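PDB 6W04: HAD hydrolase, family IA, variant 3 from Entamoeba histolytica, which probably acts as a magnesium-dependent hydrolase of the haloacid dehalogenase superfamily, with a substrate that remains unidentified. Local coordinates for residues F8-I13 with F119-L125; F105-T109 with F129-I135; T109-W113 with I135-F139. One frame throughout, in Å; residues are numbered along the deposited sequence.

Interaction 1: F8-I13 with F119-L125; sequences FNGTLI and FIQKYHL. With MG (magnesium ion), chain B.
Phe8 and Phe119 mark the closest backbone approach, 9.0 Å between CA atoms, so the loop 8-13 meets the C-terminal end of helix 113-123 through side chains alone. The two phenylalanines form an offset stack, ring centroids 4.4 Å apart and planes 25° from parallel; CE2 of Phe8 sits over the middle of the Phe119 ring, 3.4 Å from its CG. With chi1 at -166°, CG opposite the backbone N, the Phe8 ring swings out of the loop to the helix. Its far end, CZ, is 3.9 Å from Tyr123 CD2, which lies at the edge of the Phe8 ring near its plane. Ile13 lies over a face of the Tyr123 ring in a CH-pi contact, CG2 4.1 Å from the centroid, while Tyr123 OH bonds to Ile85 O. The Asn9 amide crosses Phe119 with ND2 3.3 Å from Phe119 CZ, and its polar ends are held by Asp15 and Ser111. On the loop's other flank the backbone O of Asn9 binds the magnesium ion at 2.1 Å, beside Asp7 and Asp169. The loop after the first strand, with Asp7 and Asn9 on the metal, is the first signature motif of HAD hydrolases; here its Phe8 side is packed on helix 113-123.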
loop_
_atom_site.group_PDB
_atom_site.type_symbol
_atom_site.label_atom_id
_atom_site.label_comp_id
_atom_site.label_asym_id
_atom_site.label_seq_id
_atom_site.Cartn_x
_atom_site.Cartn_y
_atom_site.Cartn_z
ATOM N N PHE A 8 1.996 1.210 2.108
ATOM C CA PHE A 8 1.541 0.883 3.455
ATOM C C PHE A 8 0.649 -0.354 3.483
ATOM O O PHE A 8 1.074 -1.397 3.996
ATOM C CB PHE A 8 0.876 2.081 4.117
ATOM C CG PHE A 8 0.703 1.893 5.597
ATOM C CD1 PHE A 8 1.759 2.143 6.462
ATOM C CD2 PHE A 8 -0.475 1.373 6.106
ATOM C CE1 PHE A 8 1.629 1.929 7.823
ATOM C CE2 PHE A 8 -0.620 1.170 7.467
ATOM C CZ PHE A 8 0.435 1.443 8.321
ATOM N N ASN A 9 -0.570 -0.287 2.931
ATOM C CA ASN A 9 -1.498 -1.416 2.987
ATOM C C ASN A 9 -0.963 -2.609 2.206
ATOM O O ASN A 9 -0.638 -2.497 1.023
ATOM C CB ASN A 9 -2.853 -0.996 2.419
ATOM C CG ASN A 9 -3.416 0.207 3.135
ATOM O OD1 ASN A 9 -3.351 1.341 2.642
ATOM N ND2 ASN A 9 -3.930 -0.025 4.332
ATOM N N GLY A 10 -0.898 -3.763 2.865
ATOM C CA GLY A 10 -0.405 -4.976 2.235
ATOM C C GLY A 10 1.101 -5.082 2.206
ATOM O O GLY A 10 1.624 -6.147 1.883
ATOM N N THR A 11 1.805 -4.017 2.570
ATOM C CA THR A 11 3.259 -3.964 2.546
ATOM C C THR A 11 3.823 -3.777 3.951
ATOM O O THR A 11 4.583 -4.629 4.423
ATOM C CB THR A 11 3.704 -2.821 1.602
ATOM O OG1 THR A 11 3.336 -3.140 0.248
ATOM C CG2 THR A 11 5.215 -2.591 1.677
ATOM N N LEU A 12 3.466 -2.686 4.641
ATOM C CA LEU A 12 3.898 -2.490 6.022
ATOM C C LEU A 12 2.966 -3.140 7.034
ATOM O O LEU A 12 3.410 -3.479 8.142
ATOM C CB LEU A 12 4.033 -0.992 6.330
ATOM C CG LEU A 12 5.326 -0.358 5.806
ATOM C CD1 LEU A 12 5.332 1.148 6.013
ATOM C CD2 LEU A 12 6.582 -0.994 6.477
ATOM N N ILE A 13 1.687 -3.315 6.702
ATOM C CA ILE A 13 0.781 -4.139 7.498
ATOM C C ILE A 13 0.073 -5.124 6.570
ATOM O O ILE A 13 -0.251 -4.788 5.430
ATOM C CB ILE A 13 -0.242 -3.285 8.286
ATOM C CG1 ILE A 13 -1.145 -2.447 7.357
ATOM C CG2 ILE A 13 0.467 -2.375 9.304
ATOM C CD1 ILE A 13 -2.324 -1.752 8.147
ATOM N N PHE A 119 -3.767 4.935 10.854
ATOM C CA PHE A 119 -2.426 4.352 10.757
ATOM C C PHE A 119 -1.446 5.057 11.685
ATOM O O PHE A 119 -0.702 4.402 12.427
ATOM C CB PHE A 119 -1.889 4.429 9.324
ATOM C CG PHE A 119 -2.741 3.762 8.293
ATOM C CD1 PHE A 119 -3.642 2.765 8.626
ATOM C CD2 PHE A 119 -2.603 4.123 6.953
ATOM C CE1 PHE A 119 -4.421 2.171 7.632
ATOM C CE2 PHE A 119 -3.363 3.533 5.968
ATOM C CZ PHE A 119 -4.271 2.551 6.302
ATOM N N ILE A 120 -1.409 6.397 11.627
ATOM C CA ILE A 120 -0.499 7.174 12.472
ATOM C C ILE A 120 -0.816 6.946 13.940
ATOM O O ILE A 120 0.075 6.709 14.758
ATOM C CB ILE A 120 -0.576 8.673 12.115
ATOM C CG1 ILE A 120 -0.095 8.894 10.674
ATOM C CG2 ILE A 120 0.226 9.514 13.113
ATOM C CD1 ILE A 120 -0.455 10.273 10.100
ATOM N N GLN A 121 -2.099 7.029 14.292
ATOM C CA GLN A 121 -2.531 6.837 15.667
ATOM C C GLN A 121 -2.143 5.450 16.183
ATOM O O GLN A 121 -1.535 5.312 17.252
ATOM C CB GLN A 121 -4.050 7.039 15.724
ATOM C CG GLN A 121 -4.628 7.702 16.944
ATOM C CD GLN A 121 -6.036 8.265 16.673
ATOM O OE1 GLN A 121 -6.549 9.065 17.454
ATOM N NE2 GLN A 121 -6.656 7.847 15.553
ATOM N N LYS A 122 -2.490 4.408 15.427
ATOM C CA LYS A 122 -2.328 3.035 15.914
ATOM C C LYS A 122 -0.861 2.616 15.920
ATOM O O LYS A 122 -0.412 1.920 16.834
ATOM C CB LYS A 122 -3.154 2.068 15.040
ATOM C CG LYS A 122 -3.023 0.595 15.457
ATOM C CD LYS A 122 -3.925 -0.331 14.612
ATOM C CE LYS A 122 -3.849 -1.787 15.149
ATOM N NZ LYS A 122 -4.468 -1.918 16.508
ATOM N N TYR A 123 -0.097 3.019 14.916
ATOM C CA TYR A 123 1.260 2.519 14.787
ATOM C C TYR A 123 2.329 3.503 15.246
ATOM O O TYR A 123 3.518 3.187 15.132
ATOM C CB TYR A 123 1.504 2.079 13.335
ATOM C CG TYR A 123 0.577 0.933 12.977
ATOM C CD1 TYR A 123 0.744 -0.313 13.567
ATOM C CD2 TYR A 123 -0.498 1.108 12.100
ATOM C CE1 TYR A 123 -0.125 -1.383 13.278
ATOM C CE2 TYR A 123 -1.380 0.049 11.826
ATOM C CZ TYR A 123 -1.182 -1.191 12.417
ATOM O OH TYR A 123 -2.009 -2.270 12.147
ATOM N N HIS A 124 1.951 4.659 15.792
ATOM C CA HIS A 124 2.933 5.621 16.325
ATOM C C HIS A 124 3.942 6.019 15.255
ATOM O O HIS A 124 5.138 6.144 15.514
ATOM C CB HIS A 124 3.645 5.058 17.555
ATOM C CG HIS A 124 2.714 4.401 18.521
ATOM N ND1 HIS A 124 1.683 5.082 19.131
ATOM C CD2 HIS A 124 2.637 3.122 18.958
ATOM C CE1 HIS A 124 1.024 4.253 19.924
ATOM N NE2 HIS A 124 1.582 3.059 19.836
ATOM N N LEU A 125 3.443 6.227 14.039
ATOM C CA LEU A 125 4.318 6.441 12.895
ATOM C C LEU A 125 5.214 7.660 13.047
ATOM O O LEU A 125 6.282 7.703 12.429
ATOM C CB LEU A 125 3.483 6.547 11.626
ATOM C CG LEU A 125 2.837 5.248 11.148
ATOM C CD1 LEU A 125 2.099 5.546 9.839
ATOM C CD2 LEU A 125 3.875 4.102 10.961
HETATM MG MG MG B . -0.402 -2.047 -1.027
HETATM O O HOH W 1 -0.068 -1.438 -3.044
HETATM O O HOH W 2 -2.113 -3.423 -1.228
#

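Interaction 2: F105-T109 with F129-I135; sequences FTIAT and FDIDKII
Phe129 stands between two side chains of strand 105-109, Phe105 on one face of its ring and Ile107 on the other, where the chain returns to the parallel Rossmann-like sheet of the HAD fold. The aromatic pair is an offset edge-to-face arrangement, planes 84° apart: Phe105 presents its CD1-CE1 edge, with CD1 3.5 Å from Phe129 CE1. Phe105 reaches this position with CG between its backbone N and carbonyl carbon (chi1 57°). Over the opposite face, Ile107 CD1 makes a CH-pi contact 3.7 Å from the ring centroid, nearly on the ring normal, and Thr106 CA fills in at the edge. The Ile107 side chain also runs beside that of Ile134, the two pointing the same way, and it touches Phe8, Leu12 and Leu125 as well. Further along, the strands come into parallel register at Ala108 and Ile135: Ile135 N donates to Ile107 O at 2.8 Å, and Thr109 N to Ile135 O at 2.8 Å. The side chains of Ala108 and Ile135 lie on the same side of the sheet, against helix 148-157. Ahead of this bridge, Thr106 OG1 ties down the incoming loop. It donates to Lys133 O at 2.7 Å, approaching from above the carbonyl plane, and accepts from a water whose oxygen is 2.8 Å from Asp130 O, to which it also donates.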
loop_
_atom_site.group_PDB
_atom_site.type_symbol
_atom_site.label_atom_id
_atom_site.label_comp_id
_atom_site.label_asym_id
_atom_site.label_seq_id
_atom_site.Cartn_x
_atom_site.Cartn_y
_atom_site.Cartn_z
ATOM N N PHE A 105 13.487 8.081 4.047
ATOM C CA PHE A 105 12.460 7.129 3.674
ATOM C C PHE A 105 11.111 7.706 4.068
ATOM O O PHE A 105 11.008 8.497 5.013
ATOM C CB PHE A 105 12.670 5.754 4.334
ATOM C CG PHE A 105 12.725 5.785 5.848
ATOM C CD1 PHE A 105 11.582 5.543 6.603
ATOM C CD2 PHE A 105 13.930 6.024 6.517
ATOM C CE1 PHE A 105 11.619 5.545 8.004
ATOM C CE2 PHE A 105 13.990 6.046 7.931
ATOM C CZ PHE A 105 12.835 5.800 8.679
ATOM N N THR A 106 10.077 7.300 3.346
ATOM C CA THR A 106 8.742 7.737 3.710
ATOM C C THR A 106 7.734 6.702 3.236
ATOM O O THR A 106 8.076 5.730 2.550
ATOM C CB THR A 106 8.419 9.119 3.126
ATOM O OG1 THR A 106 7.217 9.600 3.739
ATOM C CG2 THR A 106 8.214 9.052 1.585
ATOM N N ILE A 107 6.482 6.947 3.597
ATOM C CA ILE A 107 5.341 6.127 3.222
ATOM C C ILE A 107 4.577 6.815 2.101
ATOM O O ILE A 107 4.401 8.045 2.114
ATOM C CB ILE A 107 4.426 5.895 4.436
ATOM C CG1 ILE A 107 5.073 4.911 5.412
ATOM C CG2 ILE A 107 3.035 5.383 3.968
ATOM C CD1 ILE A 107 4.425 4.924 6.839
ATOM N N ALA A 108 4.129 6.023 1.124
ATOM C CA ALA A 108 3.142 6.445 0.140
ATOM C C ALA A 108 1.994 5.447 0.202
ATOM O O ALA A 108 2.226 4.236 0.266
ATOM C CB ALA A 108 3.737 6.503 -1.264
ATOM N N THR A 109 0.764 5.936 0.224
ATOM C CA THR A 109 -0.361 5.024 0.286
ATOM C C THR A 109 -1.485 5.567 -0.577
ATOM O O THR A 109 -1.627 6.781 -0.741
ATOM C CB THR A 109 -0.826 4.813 1.747
ATOM O OG1 THR A 109 -2.027 4.032 1.778
ATOM C CG2 THR A 109 -1.079 6.131 2.441
ATOM N N PHE A 129 8.672 8.619 11.069
ATOM C CA PHE A 129 8.273 9.361 9.879
ATOM C C PHE A 129 7.910 10.793 10.231
ATOM O O PHE A 129 7.182 11.036 11.203
ATOM C CB PHE A 129 7.058 8.694 9.213
ATOM C CG PHE A 129 7.361 7.339 8.667
ATOM C CD1 PHE A 129 7.862 7.195 7.383
ATOM C CD2 PHE A 129 7.185 6.210 9.445
ATOM C CE1 PHE A 129 8.149 5.946 6.867
ATOM C CE2 PHE A 129 7.489 4.948 8.934
ATOM C CZ PHE A 129 7.970 4.821 7.644
ATOM N N ASP A 130 8.379 11.731 9.417
ATOM C CA ASP A 130 7.827 13.078 9.409
ATOM C C ASP A 130 6.426 12.988 8.819
ATOM O O ASP A 130 6.283 12.676 7.630
ATOM C CB ASP A 130 8.724 14.002 8.591
ATOM C CG ASP A 130 8.242 15.449 8.570
ATOM O OD1 ASP A 130 7.049 15.716 8.857
ATOM O OD2 ASP A 130 9.068 16.331 8.242
ATOM N N ILE A 131 5.399 13.270 9.637
ATOM C CA ILE A 131 4.013 13.069 9.200
ATOM C C ILE A 131 3.690 13.919 7.980
ATOM O O ILE A 131 2.823 13.558 7.185
ATOM C CB ILE A 131 2.997 13.347 10.341
ATOM C CG1 ILE A 131 3.072 14.788 10.835
ATOM C CG2 ILE A 131 3.168 12.396 11.498
ATOM C CD1 ILE A 131 2.058 15.094 11.927
ATOM N N ASP A 132 4.367 15.055 7.810
ATOM C CA ASP A 132 4.096 15.924 6.669
ATOM C C ASP A 132 4.695 15.406 5.356
ATOM O O ASP A 132 4.299 15.884 4.292
ATOM C CB ASP A 132 4.612 17.337 6.973
ATOM C CG ASP A 132 4.401 18.313 5.820
ATOM O OD1 ASP A 132 3.274 18.406 5.293
ATOM O OD2 ASP A 132 5.376 19.006 5.449
ATOM N N LYS A 133 5.608 14.433 5.405
ATOM C CA LYS A 133 6.174 13.810 4.204
ATOM C C LYS A 133 5.539 12.466 3.863
ATOM O O LYS A 133 5.990 11.810 2.919
ATOM C CB LYS A 133 7.692 13.633 4.356
ATOM C CG LYS A 133 8.454 14.961 4.573
ATOM C CD LYS A 133 9.953 14.742 4.684
ATOM C CE LYS A 133 10.685 16.073 4.834
ATOM N NZ LYS A 133 12.147 15.895 5.087
ATOM N N ILE A 134 4.534 12.027 4.615
ATOM C CA ILE A 134 3.774 10.839 4.238
ATOM C C ILE A 134 2.861 11.216 3.078
ATOM O O ILE A 134 2.104 12.190 3.157
ATOM C CB ILE A 134 2.969 10.297 5.430
ATOM C CG1 ILE A 134 3.895 9.749 6.529
ATOM C CG2 ILE A 134 1.957 9.239 4.974
ATOM C CD1 ILE A 134 3.172 9.346 7.798
ATOM N N ILE A 135 2.957 10.482 1.975
ATOM C CA ILE A 135 2.146 10.760 0.795
ATOM C C ILE A 135 0.912 9.883 0.859
ATOM O O ILE A 135 1.018 8.657 0.987
ATOM C CB ILE A 135 2.923 10.517 -0.512
ATOM C CG1 ILE A 135 4.241 11.307 -0.514
ATOM C CG2 ILE A 135 2.048 10.890 -1.723
ATOM C CD1 ILE A 135 4.084 12.764 -0.141
HETATM O O HOH W 3 7.853 10.843 6.244
#

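Interaction 3: T109-W113 with I135-F139; sequences TSSDW and IFNDF. With EDO (1,2-ethanediol), chain C.
Phe136 and Asn137 press against the turn 109-113, the end of strand 105-112 that leads into helix 113-123, and strand 135-137 completes this beta-alpha-beta unit. The tight part is the backbone seam. Beyond the bond from Thr109 N to Ile135 O, Phe136 CA makes a CA-H...O contact with Thr109 O at 3.4 Å, and Asn137 N donates to Ser111 O at 3.0 Å with an N-H...O angle of 151°. Asn137 CB packs 3.3 Å from Ser110 O, and Phe136 CB rests against Thr109 CG2. Within the turn, Ser111 N donates to Thr109 OG1, an ST turn that draws the chain round its corner at Ser110. Ser111 OG faces the buried side and bonds to Asn9 OD1 in the magnesium-binding loop.

The outer side is looser. Phe136, its chi1 of 63° tucking the ring against the start of helix 113-123, packs against Trp113: Trp113 CE3 is 3.6 Å from Phe136 CZ, over the face of that ring toward its rim, but the planes meet obliquely at 53°. Here a water bridges the two segments, accepting from Trp113 N and donating to Asn137 O at 2.7 Å. Asn137 uses its amide for an Asx turn, OD1 accepting from Phe139 N, and Phe139 itself is poorly ordered. Ser110 points off the seam, and its OG is 2.9 Å from O2 of a bound ethanediol, which Lys144 also holds. A weak bond from Ser110 OG to a sulfate ion, probably also from the crystallisation liquor, suggests that this hydroxyl borders a pocket suited to an anion, consistent with phosphate binding in HAD relatives.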
loop_
_atom_site.group_PDB
_atom_site.type_symbol
_atom_site.label_atom_id
_atom_site.label_comp_id
_atom_site.label_asym_id
_atom_site.label_seq_id
_atom_site.Cartn_x
_atom_site.Cartn_y
_atom_site.Cartn_z
ATOM N N THR A 109 0.764 5.936 0.224
ATOM C CA THR A 109 -0.361 5.024 0.286
ATOM C C THR A 109 -1.485 5.567 -0.577
ATOM O O THR A 109 -1.627 6.781 -0.741
ATOM C CB THR A 109 -0.826 4.813 1.747
ATOM O OG1 THR A 109 -2.027 4.032 1.778
ATOM C CG2 THR A 109 -1.079 6.131 2.441
ATOM N N SER A 110 -2.279 4.651 -1.133
ATOM C CA SER A 110 -3.516 5.022 -1.809
ATOM C C SER A 110 -4.617 5.390 -0.832
ATOM O O SER A 110 -5.670 5.866 -1.267
ATOM C CB SER A 110 -4.035 3.881 -2.683
ATOM O OG SER A 110 -3.098 3.476 -3.659
ATOM N N SER A 111 -4.418 5.149 0.459
ATOM C CA SER A 111 -5.463 5.412 1.442
ATOM C C SER A 111 -5.774 6.902 1.513
ATOM O O SER A 111 -4.891 7.743 1.330
ATOM C CB SER A 111 -5.025 4.914 2.830
ATOM O OG SER A 111 -4.953 3.485 2.872
ATOM N N ASP A 112 -7.042 7.225 1.780
ATOM C CA ASP A 112 -7.439 8.599 2.072
ATOM C C ASP A 112 -6.966 9.008 3.467
ATOM O O ASP A 112 -6.472 8.197 4.248
ATOM C CB ASP A 112 -8.959 8.769 1.957
ATOM C CG ASP A 112 -9.765 7.987 3.017
ATOM O OD1 ASP A 112 -9.227 7.323 3.943
ATOM O OD2 ASP A 112 -11.008 8.045 2.905
ATOM N N TRP A 113 -7.145 10.292 3.796
ATOM C CA TRP A 113 -6.671 10.778 5.095
ATOM C C TRP A 113 -7.347 10.050 6.260
ATOM O O TRP A 113 -6.706 9.774 7.285
ATOM C CB TRP A 113 -6.907 12.283 5.236
ATOM C CG TRP A 113 -6.639 12.682 6.651
ATOM C CD1 TRP A 113 -7.563 12.959 7.629
ATOM C CD2 TRP A 113 -5.348 12.773 7.277
ATOM N NE1 TRP A 113 -6.916 13.254 8.814
ATOM C CE2 TRP A 113 -5.558 13.153 8.619
ATOM C CE3 TRP A 113 -4.034 12.597 6.820
ATOM C CZ2 TRP A 113 -4.505 13.316 9.519
ATOM C CZ3 TRP A 113 -2.975 12.777 7.718
ATOM C CH2 TRP A 113 -3.227 13.128 9.056
ATOM N N ILE A 135 2.957 10.482 1.975
ATOM C CA ILE A 135 2.146 10.760 0.795
ATOM C C ILE A 135 0.912 9.883 0.859
ATOM O O ILE A 135 1.018 8.657 0.987
ATOM C CB ILE A 135 2.923 10.517 -0.512
ATOM C CG1 ILE A 135 4.241 11.307 -0.514
ATOM C CG2 ILE A 135 2.048 10.890 -1.723
ATOM C CD1 ILE A 135 4.084 12.764 -0.141
ATOM N N PHE A 136 -0.257 10.508 0.768
ATOM C CA PHE A 136 -1.517 9.783 0.772
ATOM C C PHE A 136 -2.440 10.375 -0.288
ATOM O O PHE A 136 -2.157 11.421 -0.877
ATOM C CB PHE A 136 -2.175 9.819 2.158
ATOM C CG PHE A 136 -2.549 11.186 2.614
ATOM C CD1 PHE A 136 -3.813 11.694 2.356
ATOM C CD2 PHE A 136 -1.634 11.977 3.316
ATOM C CE1 PHE A 136 -4.171 12.962 2.775
ATOM C CE2 PHE A 136 -1.987 13.261 3.749
ATOM C CZ PHE A 136 -3.248 13.763 3.480
ATOM N N ASN A 137 -3.563 9.701 -0.522
ATOM C CA ASN A 137 -4.533 10.175 -1.503
ATOM C C ASN A 137 -5.258 11.402 -0.971
ATOM O O ASN A 137 -6.250 11.298 -0.243
ATOM C CB ASN A 137 -5.534 9.086 -1.866
ATOM C CG ASN A 137 -6.564 9.582 -2.854
ATOM O OD1 ASN A 137 -6.342 10.591 -3.528
ATOM N ND2 ASN A 137 -7.712 8.909 -2.917
ATOM N N ASP A 138 -4.785 12.578 -1.359
ATOM C CA ASP A 138 -5.491 13.820 -1.088
ATOM C C ASP A 138 -6.145 14.373 -2.338
ATOM O O ASP A 138 -6.420 15.574 -2.402
ATOM C CB ASP A 138 -4.547 14.860 -0.491
ATOM C CG ASP A 138 -3.413 15.237 -1.435
ATOM O OD1 ASP A 138 -3.331 14.669 -2.554
ATOM O OD2 ASP A 138 -2.607 16.117 -1.049
ATOM N N PHE A 139 -6.340 13.526 -3.350
ATOM C CA PHE A 139 -7.108 13.851 -4.547
ATOM C C PHE A 139 -6.417 14.896 -5.412
ATOM O O PHE A 139 -7.062 15.587 -6.194
ATOM C CB PHE A 139 -8.525 14.289 -4.186
ATOM C CG PHE A 139 -9.263 13.274 -3.364
ATOM C CD1 PHE A 139 -9.906 12.206 -3.972
ATOM C CD2 PHE A 139 -9.287 13.371 -1.982
ATOM C CE1 PHE A 139 -10.574 11.262 -3.216
ATOM C CE2 PHE A 139 -9.952 12.434 -1.221
ATOM C CZ PHE A 139 -10.595 11.375 -1.837
HETATM C C1 EDO C . -3.073 -0.537 -1.176
HETATM O O1 EDO C . -1.684 -0.457 -0.885
HETATM C C2 EDO C . -3.338 0.758 -1.863
HETATM O O2 EDO C . -2.141 1.007 -2.596
HETATM O O HOH W 4 -7.849 12.070 1.763
#

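All three contacts lie around strand 105-112 and the unit it forms with helix 113-123 and strand 135-137. Interactions 1 and 2 are buried, and they meet at Ile107, whose side chain touches Phe8, Leu12 and Leu125; together they make one apolar layer. Their chemistry differs: interaction 1 has no hydrogen bond across it, whereas interaction 2 adds two backbone hydrogen bonds between neighbouring strands. Interaction 3 shares Thr109 and Ile135 with interaction 2, carrying the strand pairing past the corner at Ser110 with one further backbone bond, but is only partly buried, with a water and bound small molecules at its margins. Asn9 OD1, bonded to Ser111 OG, links interactions 1 and 3 beside the magnesium site.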